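PDB 5B82: Tll0287 protein from Thermosynechococcus elongatus, which binds a covalently attached heme c with His/Cys axial ligation in a PAS-like domain, and probably serves as a redox or sensory protein. Local coordinates for residues His130-Ile135 / Met175-Ile180; Pro28-Lys33 / Asn82-Arg87; Glu39-Met44 / Ala69-Gln74; Ser140-His145 / Phe167-Leu172. One frame throughout, in Å; residues are numbered along the deposited sequence.

Contact 1 of 4, residues His130-Ile135 / Met175-Ile180; sequences HYFRRI and MYAVTI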
# COMPACT_ATOMS: atom_id res chain seq x y z
N HIS A 130 -16.12 -2.19 -2.28
CA HIS A 130 -14.80 -1.65 -1.98
C HIS A 130 -14.13 -2.55 -0.95
O HIS A 130 -14.70 -2.82 0.10
CB HIS A 130 -14.91 -0.25 -1.36
CG HIS A 130 -15.79 0.69 -2.12
ND1 HIS A 130 -15.31 1.56 -3.08
CD2 HIS A 130 -17.12 0.93 -2.03
CE1 HIS A 130 -16.31 2.28 -3.56
NE2 HIS A 130 -17.41 1.92 -2.94
N TYR A 131 -12.92 -3.01 -1.25
CA TYR A 131 -12.16 -3.83 -0.32
C TYR A 131 -10.92 -3.07 0.09
O TYR A 131 -10.25 -2.47 -0.76
CB TYR A 131 -11.77 -5.15 -1.00
CG TYR A 131 -10.87 -6.08 -0.18
CD1 TYR A 131 -11.37 -6.79 0.91
CD2 TYR A 131 -9.54 -6.27 -0.53
CE1 TYR A 131 -10.56 -7.67 1.64
CE2 TYR A 131 -8.71 -7.15 0.21
CZ TYR A 131 -9.23 -7.84 1.28
OH TYR A 131 -8.43 -8.72 2.00
N PHE A 132 -10.64 -3.08 1.39
CA PHE A 132 -9.47 -2.41 1.94
C PHE A 132 -8.68 -3.43 2.75
O PHE A 132 -9.26 -4.23 3.46
CB PHE A 132 -9.89 -1.26 2.85
CG PHE A 132 -10.76 -0.23 2.16
CD1 PHE A 132 -10.19 0.83 1.48
CD2 PHE A 132 -12.14 -0.34 2.20
CE1 PHE A 132 -10.99 1.79 0.83
CE2 PHE A 132 -12.95 0.62 1.56
CZ PHE A 132 -12.37 1.67 0.88
N ARG A 133 -7.36 -3.36 2.64
CA ARG A 133 -6.52 -4.29 3.39
C ARG A 133 -5.36 -3.50 3.98
O ARG A 133 -4.61 -2.83 3.26
CB ARG A 133 -6.06 -5.44 2.48
CG ARG A 133 -5.49 -6.69 3.24
CD ARG A 133 -4.00 -6.62 3.39
NE ARG A 133 -3.46 -7.87 3.96
CZ ARG A 133 -3.19 -8.05 5.25
NH1 ARG A 133 -3.41 -7.06 6.12
NH2 ARG A 133 -2.69 -9.21 5.68
N ARG A 134 -5.22 -3.56 5.29
CA ARG A 134 -4.18 -2.77 5.95
C ARG A 134 -2.76 -3.20 5.55
O ARG A 134 -2.51 -4.36 5.22
CB ARG A 134 -4.35 -2.80 7.49
CG ARG A 134 -3.49 -3.82 8.20
CD ARG A 134 -3.87 -3.96 9.69
NE ARG A 134 -3.29 -2.94 10.56
CZ ARG A 134 -3.98 -2.24 11.46
NH1 ARG A 134 -5.29 -2.44 11.60
NH2 ARG A 134 -3.37 -1.33 12.22
N ILE A 135 -1.86 -2.23 5.56
CA ILE A 135 -0.43 -2.48 5.38
C ILE A 135 0.28 -2.03 6.65
O ILE A 135 0.19 -0.87 7.05
CB ILE A 135 0.12 -1.66 4.20
CG1 ILE A 135 -0.58 -2.05 2.91
CG2 ILE A 135 1.63 -1.88 4.07
CD1 ILE A 135 -0.44 -1.03 1.79
N MET A 175 -2.85 1.36 3.32
CA MET A 175 -3.76 0.28 2.97
C MET A 175 -3.79 0.06 1.47
O MET A 175 -3.39 0.96 0.71
CB MET A 175 -5.16 0.59 3.47
CG MET A 175 -5.88 1.69 2.67
SD MET A 175 -7.41 2.17 3.46
CE MET A 175 -7.94 3.48 2.34
N TYR A 176 -4.24 -1.12 1.05
CA TYR A 176 -4.65 -1.31 -0.35
C TYR A 176 -6.14 -1.00 -0.44
O TYR A 176 -6.88 -1.29 0.50
CB TYR A 176 -4.42 -2.75 -0.82
CG TYR A 176 -3.01 -3.24 -0.60
CD1 TYR A 176 -2.00 -2.96 -1.51
CD2 TYR A 176 -2.69 -4.00 0.52
CE1 TYR A 176 -0.70 -3.41 -1.30
CE2 TYR A 176 -1.41 -4.46 0.73
CZ TYR A 176 -0.42 -4.15 -0.18
OH TYR A 176 0.85 -4.61 0.06
N ALA A 177 -6.56 -0.42 -1.56
CA ALA A 177 -7.98 -0.11 -1.79
C ALA A 177 -8.40 -0.60 -3.17
O ALA A 177 -7.79 -0.24 -4.18
CB ALA A 177 -8.22 1.38 -1.69
N VAL A 178 -9.42 -1.44 -3.21
CA VAL A 178 -9.94 -1.93 -4.48
C VAL A 178 -11.42 -1.59 -4.62
O VAL A 178 -12.17 -1.70 -3.65
CB VAL A 178 -9.78 -3.45 -4.60
CG1 VAL A 178 -10.38 -3.96 -5.90
CG2 VAL A 178 -8.32 -3.85 -4.47
N THR A 179 -11.84 -1.19 -5.81
CA THR A 179 -13.25 -0.99 -6.08
C THR A 179 -13.71 -1.85 -7.25
O THR A 179 -13.12 -1.82 -8.33
CB THR A 179 -13.58 0.48 -6.38
OG1 THR A 179 -13.37 1.26 -5.21
CG2 THR A 179 -15.05 0.63 -6.81
N ILE A 180 -14.77 -2.63 -7.03
CA ILE A 180 -15.49 -3.26 -8.13
C ILE A 180 -16.69 -2.36 -8.45
O ILE A 180 -17.69 -2.37 -7.73
CB ILE A 180 -15.99 -4.66 -7.78
CG1 ILE A 180 -14.87 -5.51 -7.16
CG2 ILE A 180 -16.57 -5.34 -9.03
CD1 ILE A 180 -15.35 -6.87 -6.68
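In the antiparallel sheet of this PAS-like domain, neighbouring strands 128-136 and 172-181 keep a regular register from His130 beside Thr179 to Arg134 beside Met175, the two segments running at 168° to each other. Tyr131 and Val178 form a hydrogen-bonded pair, Val178 N reaching Tyr131 O at 2.8 Å, and Arg133 repeats the pattern with Tyr176. CA-H...O contacts fill the intervening positions.

On the face of His130, Phe132, Ala177 and Met175, Thr179 OG1 sits at the imidazole edge, hydrogen-bonded to His130 ND1 at 2.9 Å; NE2 of the same ring is bonded to Asp125. Met175 CG lies between the backbone N and the carbonyl carbon (chi1 73°), and the extended chain beyond it runs alongside Phe132, placing CE 3.6 Å from Phe132 CD1. The sulfur completes an oblique Met-aromatic contact.

Ile135 crosses Tyr176 at about a right angle: its CD1 stands over the centre of the phenol ring, 3.7 Å from the centroid, in a CH-pi contact. Tyr176 OH is hydrogen-bonded to Asp42 and Arg45 of helix 28-49. An alanine in place of Tyr176 would probably leave Ile135 CD1 without the ring it rests on and Asp42 without the hydroxyl. The two faces of the pair differ: that of Phe132, Met175 and Ala177 is mostly apolar, with the His130-Thr179 bond at one end, whereas on the other Tyr176 anchors to helix 28-49 through its hydroxyl.

Contact 2 of 4, residues Pro28-Lys33 / Asn82-Arg87; sequences PEELGK and NGWQVR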
# COMPACT_ATOMS: atom_id res chain seq x y z
N PRO A 28 -19.36 -14.14 -6.21
CA PRO A 28 -18.49 -14.79 -5.22
C PRO A 28 -17.02 -14.96 -5.64
O PRO A 28 -16.07 -14.57 -4.92
CB PRO A 28 -19.14 -16.16 -5.06
CG PRO A 28 -20.60 -15.86 -5.21
CD PRO A 28 -20.69 -14.78 -6.26
N GLU A 29 -16.85 -15.56 -6.82
CA GLU A 29 -15.52 -15.82 -7.34
C GLU A 29 -14.74 -14.52 -7.47
O GLU A 29 -13.55 -14.46 -7.14
CB GLU A 29 -15.59 -16.56 -8.68
CG GLU A 29 -14.24 -17.03 -9.19
CD GLU A 29 -14.34 -17.77 -10.51
OE1 GLU A 29 -15.08 -18.77 -10.58
OE2 GLU A 29 -13.67 -17.34 -11.47
N GLU A 30 -15.40 -13.46 -7.90
CA GLU A 30 -14.73 -12.16 -8.05
C GLU A 30 -14.26 -11.55 -6.73
O GLU A 30 -13.15 -11.00 -6.64
CB GLU A 30 -15.63 -11.18 -8.81
CG GLU A 30 -14.95 -9.86 -9.10
CD GLU A 30 -15.70 -9.03 -10.12
OE1 GLU A 30 -16.93 -9.20 -10.24
OE2 GLU A 30 -15.05 -8.20 -10.80
N LEU A 31 -15.11 -11.63 -5.71
CA LEU A 31 -14.73 -11.13 -4.39
C LEU A 31 -13.48 -11.88 -3.88
O LEU A 31 -12.49 -11.27 -3.42
CB LEU A 31 -15.89 -11.31 -3.42
CG LEU A 31 -17.16 -10.55 -3.84
CD1 LEU A 31 -18.35 -11.00 -3.01
CD2 LEU A 31 -16.94 -9.06 -3.68
N GLY A 32 -13.53 -13.21 -4.02
CA GLY A 32 -12.37 -14.00 -3.58
C GLY A 32 -11.10 -13.67 -4.36
O GLY A 32 -10.00 -13.61 -3.79
N LYS A 33 -11.26 -13.49 -5.67
CA LYS A 33 -10.16 -13.10 -6.55
C LYS A 33 -9.54 -11.78 -6.10
O LYS A 33 -8.31 -11.62 -6.14
CB LYS A 33 -10.64 -13.00 -8.00
CG LYS A 33 -9.55 -12.56 -8.95
CD LYS A 33 -9.90 -12.79 -10.41
CE LYS A 33 -8.63 -12.65 -11.27
NZ LYS A 33 -8.87 -12.89 -12.71
N ASN A 82 -8.72 -6.51 -14.68
CA ASN A 82 -9.98 -6.96 -14.08
C ASN A 82 -11.15 -5.97 -14.15
O ASN A 82 -12.28 -6.32 -13.79
CB ASN A 82 -9.73 -7.38 -12.63
CG ASN A 82 -8.91 -8.65 -12.53
OD1 ASN A 82 -9.43 -9.76 -12.66
ND2 ASN A 82 -7.61 -8.49 -12.32
N GLY A 83 -10.90 -4.76 -14.62
CA GLY A 83 -11.92 -3.74 -14.61
C GLY A 83 -12.20 -3.26 -13.19
O GLY A 83 -13.33 -2.88 -12.86
N TRP A 84 -11.18 -3.31 -12.34
CA TRP A 84 -11.27 -2.79 -10.99
C TRP A 84 -10.52 -1.47 -10.92
O TRP A 84 -9.77 -1.12 -11.83
CB TRP A 84 -10.62 -3.75 -9.98
CG TRP A 84 -11.18 -5.15 -9.99
CD1 TRP A 84 -12.41 -5.54 -10.42
CD2 TRP A 84 -10.51 -6.34 -9.55
NE1 TRP A 84 -12.55 -6.90 -10.27
CE2 TRP A 84 -11.40 -7.42 -9.75
CE3 TRP A 84 -9.24 -6.61 -9.02
CZ2 TRP A 84 -11.07 -8.73 -9.43
CZ3 TRP A 84 -8.91 -7.92 -8.70
CH2 TRP A 84 -9.82 -8.96 -8.90
N GLN A 85 -10.73 -0.72 -9.84
CA GLN A 85 -9.79 0.32 -9.46
C GLN A 85 -8.97 -0.28 -8.33
O GLN A 85 -9.53 -0.86 -7.41
CB GLN A 85 -10.53 1.55 -8.95
CG GLN A 85 -11.33 2.25 -10.04
CD GLN A 85 -12.60 2.86 -9.52
OE1 GLN A 85 -12.57 3.69 -8.60
NE2 GLN A 85 -13.72 2.45 -10.08
N VAL A 86 -7.64 -0.17 -8.41
CA VAL A 86 -6.75 -0.70 -7.38
C VAL A 86 -5.71 0.36 -7.08
O VAL A 86 -5.09 0.89 -8.00
CB VAL A 86 -6.01 -1.98 -7.85
CG1 VAL A 86 -5.07 -2.51 -6.73
CG2 VAL A 86 -7.02 -3.03 -8.28
N ARG A 87 -5.52 0.67 -5.80
CA ARG A 87 -4.65 1.77 -5.43
C ARG A 87 -4.16 1.66 -3.99
O ARG A 87 -4.93 1.33 -3.08
CB ARG A 87 -5.39 3.09 -5.59
CG ARG A 87 -4.51 4.33 -5.48
CD ARG A 87 -5.30 5.57 -5.89
NE ARG A 87 -6.30 5.96 -4.89
CZ ARG A 87 -6.11 6.90 -3.97
NH1 ARG A 87 -4.95 7.56 -3.92
NH2 ARG A 87 -7.06 7.19 -3.11
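The indole of Trp84 meets Glu30 and Lys33 of helix 28-49 at its edge, while one of its faces lies beneath Asn82 CB, which stands 3.3 Å above the plane and over the ring centre. Glu30 OE2 lies in the ring plane and accepts the N-H of Trp84 NE1 at 2.9 Å, in a nearly straight bond (170°). The carboxylate is turned 37° from the indole and is met on the anti side of OE2. Glu30 gets there with CG anti to the backbone N (chi1 -175°) and an extended chain that slides past the tryptophan in the opposite direction.

Farther round the edge, Lys33 CG touches Trp84 CH2 at 3.6 Å. The lysine chain then runs on, fully extended, to Asn82, where NZ makes a weak hydrogen bond of 3.2 Å to OD1. Asn82 ND2 is held separately by the carbonyl of Ile78, so the amide has a partner at each of its polar atoms.

A leucine in place of Trp84 would probably leave Glu30 OE2 without its N-H donor and open a gap beside Lys33 CG and beneath Asn82 CB.

Away from the heme, Trp84 sits in the short link between helix 69-82 and strand 85-89. There it also touches Ile78 of that helix and Val178 of strand 172-181, joining the start of helix 28-49 to the second helix and the sheet.

Contact 3 of 4, residues Glu39-Met44 / Ala69-Gln74; sequences EQLDQM and APVGKQ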
# COMPACT_ATOMS: atom_id res chain seq x y z
N GLU A 39 -3.65 -9.94 -1.40
CA GLU A 39 -2.73 -10.63 -0.50
C GLU A 39 -1.42 -11.02 -1.21
O GLU A 39 -0.34 -10.95 -0.62
CB GLU A 39 -3.42 -11.83 0.16
CG GLU A 39 -2.85 -12.13 1.54
CD GLU A 39 -3.17 -11.05 2.56
OE1 GLU A 39 -4.15 -10.28 2.35
OE2 GLU A 39 -2.44 -10.96 3.57
N GLN A 40 -1.52 -11.40 -2.49
CA GLN A 40 -0.34 -11.74 -3.29
C GLN A 40 0.53 -10.52 -3.53
O GLN A 40 1.76 -10.61 -3.51
CB GLN A 40 -0.76 -12.34 -4.63
CG GLN A 40 -1.14 -13.80 -4.57
CD GLN A 40 -1.76 -14.31 -5.86
OE1 GLN A 40 -2.09 -13.52 -6.76
NE2 GLN A 40 -1.92 -15.62 -5.97
N LEU A 41 -0.11 -9.37 -3.77
CA LEU A 41 0.62 -8.12 -3.91
C LEU A 41 1.39 -7.79 -2.62
O LEU A 41 2.56 -7.36 -2.66
CB LEU A 41 -0.35 -6.99 -4.26
CG LEU A 41 0.25 -5.65 -4.66
CD1 LEU A 41 1.17 -5.82 -5.86
CD2 LEU A 41 -0.86 -4.64 -4.95
N ASP A 42 0.74 -8.00 -1.48
CA ASP A 42 1.36 -7.73 -0.18
C ASP A 42 2.56 -8.65 0.09
O ASP A 42 3.64 -8.21 0.51
CB ASP A 42 0.32 -7.86 0.93
CG ASP A 42 0.77 -7.21 2.22
OD1 ASP A 42 1.13 -6.01 2.17
OD2 ASP A 42 0.79 -7.90 3.26
N GLN A 43 2.37 -9.94 -0.17
CA GLN A 43 3.44 -10.90 0.04
C GLN A 43 4.58 -10.62 -0.93
O GLN A 43 5.75 -10.88 -0.63
CB GLN A 43 2.92 -12.33 -0.09
CG GLN A 43 2.08 -12.77 1.10
CD GLN A 43 2.89 -12.97 2.37
OE1 GLN A 43 3.94 -13.61 2.36
NE2 GLN A 43 2.41 -12.41 3.48
N MET A 44 4.25 -10.07 -2.09
CA MET A 44 5.27 -9.68 -3.05
C MET A 44 6.12 -8.56 -2.48
O MET A 44 7.36 -8.65 -2.50
CB MET A 44 4.67 -9.22 -4.37
CG MET A 44 5.66 -8.47 -5.27
SD MET A 44 4.85 -7.90 -6.79
CE MET A 44 5.93 -6.56 -7.26
N ALA A 69 7.92 0.30 -6.08
CA ALA A 69 7.50 0.67 -7.43
C ALA A 69 6.83 -0.49 -8.21
O ALA A 69 5.74 -0.30 -8.80
CB ALA A 69 8.65 1.28 -8.23
N PRO A 70 7.46 -1.68 -8.22
CA PRO A 70 6.78 -2.80 -8.89
C PRO A 70 5.43 -3.17 -8.27
O PRO A 70 4.59 -3.74 -8.96
CB PRO A 70 7.77 -3.96 -8.75
CG PRO A 70 8.74 -3.54 -7.71
CD PRO A 70 8.82 -2.06 -7.80
N VAL A 71 5.22 -2.85 -6.99
CA VAL A 71 3.92 -3.06 -6.36
C VAL A 71 2.86 -2.17 -7.02
O VAL A 71 1.78 -2.64 -7.37
CB VAL A 71 3.96 -2.79 -4.84
CG1 VAL A 71 2.57 -2.85 -4.25
CG2 VAL A 71 4.89 -3.79 -4.16
N GLY A 72 3.19 -0.89 -7.21
CA GLY A 72 2.29 0.04 -7.86
C GLY A 72 2.02 -0.35 -9.31
O GLY A 72 0.87 -0.28 -9.80
N LYS A 73 3.08 -0.76 -10.00
CA LYS A 73 2.92 -1.22 -11.38
C LYS A 73 1.96 -2.40 -11.45
O LYS A 73 1.03 -2.44 -12.28
CB LYS A 73 4.28 -1.58 -12.00
CG LYS A 73 4.22 -1.90 -13.48
CD LYS A 73 5.50 -1.47 -14.19
CE LYS A 73 6.63 -2.47 -13.99
NZ LYS A 73 6.62 -3.55 -15.01
N GLN A 74 2.18 -3.37 -10.56
CA GLN A 74 1.34 -4.56 -10.54
C GLN A 74 -0.10 -4.21 -10.21
O GLN A 74 -1.03 -4.79 -10.76
CB GLN A 74 1.87 -5.57 -9.53
CG GLN A 74 1.02 -6.82 -9.47
CD GLN A 74 1.66 -8.00 -10.15
OE1 GLN A 74 2.68 -8.51 -9.68
NE2 GLN A 74 1.08 -8.43 -11.26
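Apolar contact carries most of the meeting of Leu41 and Met44 with Pro70, Val71 and Gln74, on two nearly antiparallel helices whose local axes run at 163° and approach to 10.1 Å. Met44 reaches across to the other helix. Its CG is anti to the backbone N (chi1 165°), and an extended chain delivers the methyl group to the first turn of helix 69-82, with CE 3.5 Å from Pro70 CB. The same methyl also lies near Val71 CG2, at 4.3 Å. Leu41 is modelled in two conformers; in one of them CD1 packs against Val71 CG1 at 3.7 Å and against the aliphatic CB and CG of Gln74.

Polar atoms take part by proximity alone. Gln74 OE1 comes to 3.7 Å from Met44 SD, a van der Waals approach. Met44 CE likewise lies 3.6 Å from Pro70 O.

No hydrogen bond crosses between the segments. Polar anchoring of helix 28-49 lies elsewhere on its surface: Glu39 is salt-bridged to Arg133 of the sheet. Leu48 on Pro70 and Arg45 on Val71 continue the seam along the same helix.

The chemistry implies a joint held by apolar, van der Waals contact rather than by directional bonds, with Leu41 and Val71 buried. It is laid close to the heme, for the side chain of Val71 is about 5 Å from that of Cys68, one of the two axial ligands of the iron, just ahead of helix 69-82.

Contact 4 of 4, residues Ser140-His145 / Phe167-Leu172; sequences SCLACH and FRVGDL. With HEC (heme c), chain B.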
# COMPACT_ATOMS: atom_id res chain seq x y z
N SER A 140 12.21 -4.41 7.86
CA SER A 140 12.87 -4.20 6.58
C SER A 140 12.50 -2.85 5.99
O SER A 140 13.34 -2.13 5.45
CB SER A 140 12.50 -5.33 5.61
OG SER A 140 11.09 -5.40 5.44
N CYS A 141 11.22 -2.49 6.14
CA CYS A 141 10.68 -1.27 5.56
C CYS A 141 11.42 -0.03 6.03
O CYS A 141 11.56 0.95 5.29
CB CYS A 141 9.19 -1.15 5.90
SG CYS A 141 8.30 -2.70 5.76
N LEU A 142 11.94 -0.10 7.25
CA LEU A 142 12.63 1.02 7.85
C LEU A 142 13.89 1.41 7.08
O LEU A 142 14.44 2.49 7.30
CB LEU A 142 12.98 0.73 9.31
CG LEU A 142 11.83 0.40 10.27
CD1 LEU A 142 12.38 0.11 11.67
CD2 LEU A 142 10.81 1.53 10.31
N ALA A 143 14.33 0.54 6.17
CA ALA A 143 15.45 0.89 5.29
C ALA A 143 15.15 2.14 4.46
O ALA A 143 16.05 2.92 4.16
CB ALA A 143 15.81 -0.27 4.38
N CYS A 144 13.88 2.35 4.11
CA CYS A 144 13.52 3.46 3.21
C CYS A 144 12.37 4.32 3.75
O CYS A 144 12.11 5.41 3.23
CB CYS A 144 13.14 2.95 1.82
SG CYS A 144 14.37 1.93 0.98
N HIS A 145 11.70 3.82 4.77
CA HIS A 145 10.60 4.53 5.41
C HIS A 145 10.88 4.77 6.89
O HIS A 145 9.98 5.11 7.66
CB HIS A 145 9.30 3.74 5.26
CG HIS A 145 8.85 3.55 3.85
ND1 HIS A 145 8.41 4.58 3.06
CD2 HIS A 145 8.74 2.43 3.09
CE1 HIS A 145 8.05 4.11 1.87
NE2 HIS A 145 8.23 2.80 1.87
N PHE A 167 8.44 5.98 10.47
CA PHE A 167 7.68 4.85 10.98
C PHE A 167 8.47 4.00 11.97
O PHE A 167 9.70 4.02 11.97
CB PHE A 167 7.23 3.95 9.83
CG PHE A 167 6.23 4.60 8.91
CD1 PHE A 167 4.88 4.61 9.23
CD2 PHE A 167 6.63 5.16 7.72
CE1 PHE A 167 3.97 5.19 8.39
CE2 PHE A 167 5.72 5.74 6.87
CZ PHE A 167 4.39 5.76 7.21
N ARG A 168 7.76 3.25 12.80
CA ARG A 168 8.36 2.24 13.66
C ARG A 168 7.72 0.90 13.34
O ARG A 168 6.64 0.85 12.76
CB ARG A 168 8.16 2.57 15.13
CG ARG A 168 8.87 3.81 15.61
CD ARG A 168 9.38 3.66 17.04
NE ARG A 168 8.48 2.86 17.89
CZ ARG A 168 7.31 3.29 18.36
NH1 ARG A 168 6.87 4.51 18.06
NH2 ARG A 168 6.57 2.50 19.12
N VAL A 169 8.39 -0.19 13.71
CA VAL A 169 7.86 -1.53 13.49
C VAL A 169 6.52 -1.67 14.19
O VAL A 169 6.42 -1.46 15.40
CB VAL A 169 8.81 -2.61 14.02
CG1 VAL A 169 8.17 -3.99 13.89
CG2 VAL A 169 10.12 -2.57 13.27
N GLY A 170 5.49 -2.01 13.42
CA GLY A 170 4.15 -2.19 13.95
C GLY A 170 3.20 -1.06 13.62
O GLY A 170 2.00 -1.17 13.83
N ASP A 171 3.74 0.05 13.12
CA ASP A 171 2.91 1.18 12.71
C ASP A 171 1.96 0.83 11.57
O ASP A 171 2.23 -0.07 10.78
CB ASP A 171 3.78 2.35 12.22
CG ASP A 171 4.46 3.08 13.36
OD1 ASP A 171 4.39 2.58 14.50
OD2 ASP A 171 5.06 4.15 13.10
N LEU A 172 0.85 1.56 11.46
CA LEU A 172 0.01 1.47 10.28
C LEU A 172 0.64 2.27 9.14
O LEU A 172 0.76 3.50 9.23
CB LEU A 172 -1.39 2.00 10.58
CG LEU A 172 -2.33 2.10 9.37
CD1 LEU A 172 -2.62 0.71 8.81
CD2 LEU A 172 -3.60 2.83 9.77
FE HEC B . 7.85 1.38 0.38
CHA HEC B . 5.91 3.45 -1.48
CHB HEC B . 5.00 0.38 2.14
CHC HEC B . 9.66 -0.91 2.11
CHD HEC B . 10.71 2.62 -1.05
NA HEC B . 5.84 1.88 0.38
C1A HEC B . 5.24 2.67 -0.57
C2A HEC B . 3.80 2.55 -0.45
C3A HEC B . 3.57 1.69 0.56
C4A HEC B . 4.83 1.26 1.10
CMA HEC B . 2.20 1.23 1.09
CAA HEC B . 2.74 3.26 -1.32
CBA HEC B . 2.14 4.48 -0.63
CGA HEC B . 3.06 5.66 -0.78
O1A HEC B . 3.57 6.17 0.25
O2A HEC B . 3.32 6.09 -1.94
NB HEC B . 7.40 0.02 1.85
C1B HEC B . 6.17 -0.28 2.40
C2B HEC B . 6.33 -1.40 3.30
C3B HEC B . 7.61 -1.75 3.30
C4B HEC B . 8.31 -0.87 2.38
CMB HEC B . 5.20 -2.04 4.15
CAB HEC B . 8.26 -2.90 4.11
CBB HEC B . 7.74 -4.28 3.63
NC HEC B . 9.82 0.97 0.53
C1C HEC B . 10.35 -0.07 1.26
C2C HEC B . 11.74 -0.21 0.89
C3C HEC B . 12.07 0.84 0.12
C4C HEC B . 10.85 1.55 -0.19
CMC HEC B . 12.73 -1.13 1.65
CAC HEC B . 13.48 1.20 -0.44
CBC HEC B . 14.14 0.11 -1.30
ND HEC B . 8.26 2.85 -0.98
C1D HEC B . 9.51 3.10 -1.54
C2D HEC B . 9.35 3.94 -2.71
C3D HEC B . 7.85 4.19 -2.81
C4D HEC B . 7.26 3.48 -1.71
CMD HEC B . 10.45 4.48 -3.65
CAD HEC B . 7.10 5.01 -3.89
CBD HEC B . 6.79 4.01 -5.00
CGD HEC B . 5.88 4.61 -6.05
O1D HEC B . 6.29 5.58 -6.73
O2D HEC B . 4.75 4.11 -6.20
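The CXXCH heme-attachment motif of c-type cytochromes, here Cys141 to His145, rests through Leu142 and His145 against the loop holding Phe167 and Val169. Cys141 SG is joined to heme CAB at 1.7 Å, and Cys144 SG to CAC at 1.8 Å. His145 NE2 binds the iron at 2.1 Å, with Cys68 as the second axial ligand. Within the motif, Cys141 O accepts the N-H groups of both Cys144 and His145, tightening the turn that brings the sulfurs and the imidazole to the porphyrin.

Behind the axial histidine, the carbonyl O of His145 takes a weak hydrogen bond of 3.3 Å from Phe167 N. That oxygen also lies in the plane of the phenyl ring, at its edge, 3.4 Å from Phe167 CD2. Leu142, CG anti to its carbonyl carbon (chi1 -58°), sends its two methyls to different places: CD2 lies 3.2 Å from Phe167 O, and CD1 meets Val169 CG2 at 3.9 Å, the side chains crossing at about a right angle. A type II turn from Arg168 to Asp171 shapes the loop, with Gly170 at the positive phi such a turn requires, and Asp171 OD2 accepts Arg168 N from above the carboxylate plane.

Outside the two segments, His145 ND1 is hydrogen-bonded to Ala164 O and Phe167 makes a cation-pi contact with Lys92. Gripped at both ring nitrogens, the imidazole has its rotation fixed, and the carbonyl at ND1 would probably make it a stronger donor to the iron.

How the contacts relate
From the N terminus, the first loop to close is that of contact 3, which pairs helix 28-49 with helix 69-82. It falls wholly within the larger loop of contact 2, where the start of the first helix meets the chain entering strand 85-89. Both are complete before contact 1 begins with strand 128-136. Contact 1 closes on strand 172-181, and contact 4 lies within its span, fastening the heme-binding motif to the loop leading into that strand. No loops cross. Strand 172-181 links contact 1 to contact 2 by pairing with strand 85-89, while Glu39 and Asp42 tie contact 3 to the sheet. Contacts 2 and 4 stand furthest apart, their centres about 28 Å from each other.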